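Local coordinates for cytochrome c7 (Geobacter sulfurreducens, PDB 3H34), which carries three covalently attached hemes and probably transfers electrons, as a member of a cytochrome family involved in Fe(III) respiration, at residues S8-T14 with L66-G70. Residues are numbered along the deposited sequence; the frame is centred on the assembly and turned at random.
Sequences SKNGAVT and LCHTG. With HEM (protoporphyrin IX containing Fe), chain D.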
loop_
_atom_site.group_PDB
_atom_site.type_symbol
_atom_site.label_atom_id
_atom_site.label_comp_id
_atom_site.label_asym_id
_atom_site.label_seq_id
_atom_site.Cartn_x
_atom_site.Cartn_y
_atom_site.Cartn_z
ATOM N N SER A 8 -6.259 9.629 6.087
ATOM C CA SER A 8 -7.442 8.776 6.056
ATOM C C SER A 8 -8.393 9.043 7.212
ATOM O O SER A 8 -7.965 9.355 8.322
ATOM C CB SER A 8 -7.019 7.305 6.082
ATOM O OG SER A 8 -8.140 6.441 6.136
ATOM N N LYS A 9 -9.688 8.911 6.945
ATOM C CA LYS A 9 -10.698 9.126 7.971
ATOM C C LYS A 9 -10.625 8.013 9.009
ATOM O O LYS A 9 -11.230 8.106 10.078
ATOM C CB LYS A 9 -12.092 9.167 7.341
ATOM N N ASN A 10 -9.882 6.956 8.693
ATOM C CA ASN A 10 -9.736 5.845 9.625
ATOM C C ASN A 10 -8.330 5.817 10.219
ATOM O O ASN A 10 -7.943 4.845 10.871
ATOM C CB ASN A 10 -10.015 4.510 8.932
ATOM C CG ASN A 10 -10.172 3.370 9.921
ATOM O OD1 ASN A 10 -9.657 2.271 9.713
ATOM N ND2 ASN A 10 -10.892 3.627 11.005
ATOM N N GLY A 11 -7.573 6.887 9.994
ATOM C CA GLY A 11 -6.218 6.966 10.514
ATOM C C GLY A 11 -5.202 6.988 9.388
ATOM O O GLY A 11 -5.292 6.188 8.459
ATOM N N ALA A 12 -4.232 7.896 9.468
ATOM C CA ALA A 12 -3.212 8.010 8.428
ATOM C C ALA A 12 -2.419 6.721 8.250
ATOM O O ALA A 12 -2.154 5.999 9.211
ATOM C CB ALA A 12 -2.262 9.161 8.748
ATOM N N VAL A 13 -2.049 6.437 7.006
ATOM C CA VAL A 13 -1.275 5.244 6.688
ATOM C C VAL A 13 0.116 5.659 6.231
ATOM O O VAL A 13 0.256 6.511 5.353
ATOM C CB VAL A 13 -1.941 4.434 5.555
ATOM C CG1 VAL A 13 -1.063 3.248 5.166
ATOM C CG2 VAL A 13 -3.316 3.959 5.993
ATOM N N THR A 14 1.143 5.072 6.834
ATOM C CA THR A 14 2.515 5.384 6.449
ATOM C C THR A 14 2.989 4.265 5.539
ATOM O O THR A 14 3.106 3.112 5.966
ATOM C CB THR A 14 3.432 5.485 7.677
ATOM O OG1 THR A 14 2.989 6.567 8.506
ATOM C CG2 THR A 14 4.871 5.741 7.248
ATOM N N LEU A 66 -3.042 -1.649 12.488
ATOM C CA LEU A 66 -1.627 -1.897 12.253
ATOM C C LEU A 66 -1.191 -1.258 10.939
ATOM O O LEU A 66 -0.002 -1.174 10.636
ATOM C CB LEU A 66 -1.347 -3.402 12.244
ATOM C CG LEU A 66 -1.718 -4.101 13.557
ATOM C CD1 LEU A 66 -1.333 -5.571 13.487
ATOM C CD2 LEU A 66 -1.007 -3.419 14.720
ATOM N N CYS A 67 -2.167 -0.805 10.163
ATOM C CA CYS A 67 -1.879 -0.143 8.901
ATOM C C CYS A 67 -2.326 1.308 9.048
ATOM O O CYS A 67 -1.623 2.231 8.641
ATOM C CB CYS A 67 -2.623 -0.826 7.761
ATOM S SG CYS A 67 -2.087 -0.269 6.115
ATOM N N HIS A 68 -3.508 1.493 9.630
ATOM C CA HIS A 68 -4.044 2.824 9.895
ATOM C C HIS A 68 -3.486 3.198 11.264
ATOM O O HIS A 68 -4.185 3.116 12.271
ATOM C CB HIS A 68 -5.571 2.783 9.964
ATOM C CG HIS A 68 -6.233 2.654 8.629
ATOM N ND1 HIS A 68 -6.409 3.702 7.754
ATOM C CD2 HIS A 68 -6.757 1.565 8.012
ATOM C CE1 HIS A 68 -7.023 3.226 6.660
ATOM N NE2 HIS A 68 -7.255 1.932 6.769
ATOM N N THR A 69 -2.220 3.602 11.288
ATOM C CA THR A 69 -1.531 3.948 12.530
ATOM C C THR A 69 -1.571 5.418 12.931
ATOM O O THR A 69 -1.261 5.754 14.074
ATOM C CB THR A 69 -0.052 3.545 12.455
ATOM O OG1 THR A 69 0.579 4.270 11.393
ATOM C CG2 THR A 69 0.085 2.052 12.199
ATOM N N GLY A 70 -1.936 6.289 11.995
ATOM C CA GLY A 70 -1.975 7.712 12.284
ATOM C C GLY A 70 -3.027 8.134 13.292
ATOM O O GLY A 70 -3.861 7.290 13.679
ATOM O OXT GLY A 70 -3.020 9.316 13.693
HETATM C CHA HEM D . -8.941 3.579 3.456
HETATM C CHB HEM D . -11.089 1.137 7.036
HETATM C CHC HEM D . -7.499 -2.121 6.971
HETATM C CHD HEM D . -4.979 0.841 4.052
HETATM C C1A HEM D . -9.849 3.158 4.414
HETATM C C2A HEM D . -11.101 3.831 4.691
HETATM C C3A HEM D . -11.680 3.157 5.713
HETATM C C4A HEM D . -10.793 2.090 6.077
HETATM C CMA HEM D . -13.027 3.460 6.356
HETATM C CAA HEM D . -11.599 5.099 4.009
HETATM C CBA HEM D . -11.357 6.292 4.921
HETATM C CGA HEM D . -11.594 7.615 4.223
HETATM O O1A HEM D . -12.661 7.768 3.594
HETATM O O2A HEM D . -10.714 8.500 4.310
HETATM C C1B HEM D . -10.289 0.042 7.314
HETATM C C2B HEM D . -10.683 -1.008 8.212
HETATM C C3B HEM D . -9.710 -1.956 8.148
HETATM C C4B HEM D . -8.705 -1.476 7.222
HETATM C CMB HEM D . -11.912 -1.015 9.118
HETATM C CAB HEM D . -9.672 -3.279 8.898
HETATM C CBB HEM D . -10.787 -4.255 8.529
HETATM C C1C HEM D . -6.494 -1.580 6.163
HETATM C C2C HEM D . -5.175 -2.162 6.027
HETATM C C3C HEM D . -4.437 -1.282 5.275
HETATM C C4C HEM D . -5.322 -0.194 4.925
HETATM C CMC HEM D . -4.693 -3.452 6.699
HETATM C CAC HEM D . -2.948 -1.308 4.903
HETATM C CBC HEM D . -2.303 -2.664 4.646
HETATM C C1D HEM D . -5.859 1.830 3.632
HETATM C C2D HEM D . -5.510 2.885 2.704
HETATM C C3D HEM D . -6.651 3.579 2.448
HETATM C C4D HEM D . -7.687 3.007 3.276
HETATM C CMD HEM D . -4.135 3.170 2.111
HETATM C CAD HEM D . -6.828 4.679 1.404
HETATM C CBD HEM D . -6.313 6.027 1.884
HETATM C CGD HEM D . -6.553 7.129 0.875
HETATM O O1D HEM D . -7.732 7.436 0.597
HETATM O O2D HEM D . -5.564 7.688 0.357
HETATM N NA HEM D . -9.655 2.089 5.284
HETATM N NB HEM D . -9.066 -0.246 6.698
HETATM N NC HEM D . -6.580 -0.365 5.483
HETATM N ND HEM D . -7.202 1.931 4.004
HETATM FE FE HEM D . -8.128 0.846 5.357
HETATM O O HOH W 1 -4.768 10.338 11.068
HETATM O O HOH W 2 0.979 3.086 8.876
#
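His68 uses both ring nitrogens: NE2 binds the heme iron (HEM FE) at 2.0 Å, and ND1 donates to the carbonyl Gly11 O at 2.8 Å. That second bond helps orient the imidazole and should make it a more electron-rich ligand. Asn10 CB lies over one face of the His68 ring, 4.0 Å from its centroid, in a CH-pi contact. A type I turn from Ser8 to Gly11 presents Gly11 O, closed by Gly11 N to Ser8 O (3.0 Å); in an ST turn Asn10 N donates to Ser8 OG (3.1 Å). Lys9 N is spent on the propionate HEM O2A, 2.9 Å away. Cys67 and His68 end a c-type heme-binding motif; Cys67 SG is bonded to HEM CAC (1.8 Å) and packs on Val13 CG1 (3.8 Å), while His47 supplies the other axial ligand, giving bis-histidine coordination. Beyond the ring, Gly70 N donates to Ala12 O (2.8 Å). Water 2 accepts from Thr14 N (2.9 Å), donates to Cys67 O (2.7 Å) and lies 2.8 Å from Thr69 OG1. Water 1 accepts from Ala12 N (3.0 Å) and weakly reaches the C-terminal Gly70 OXT (3.3 Å). Val13 pairs through its backbone with Phe6 in strand 4-6.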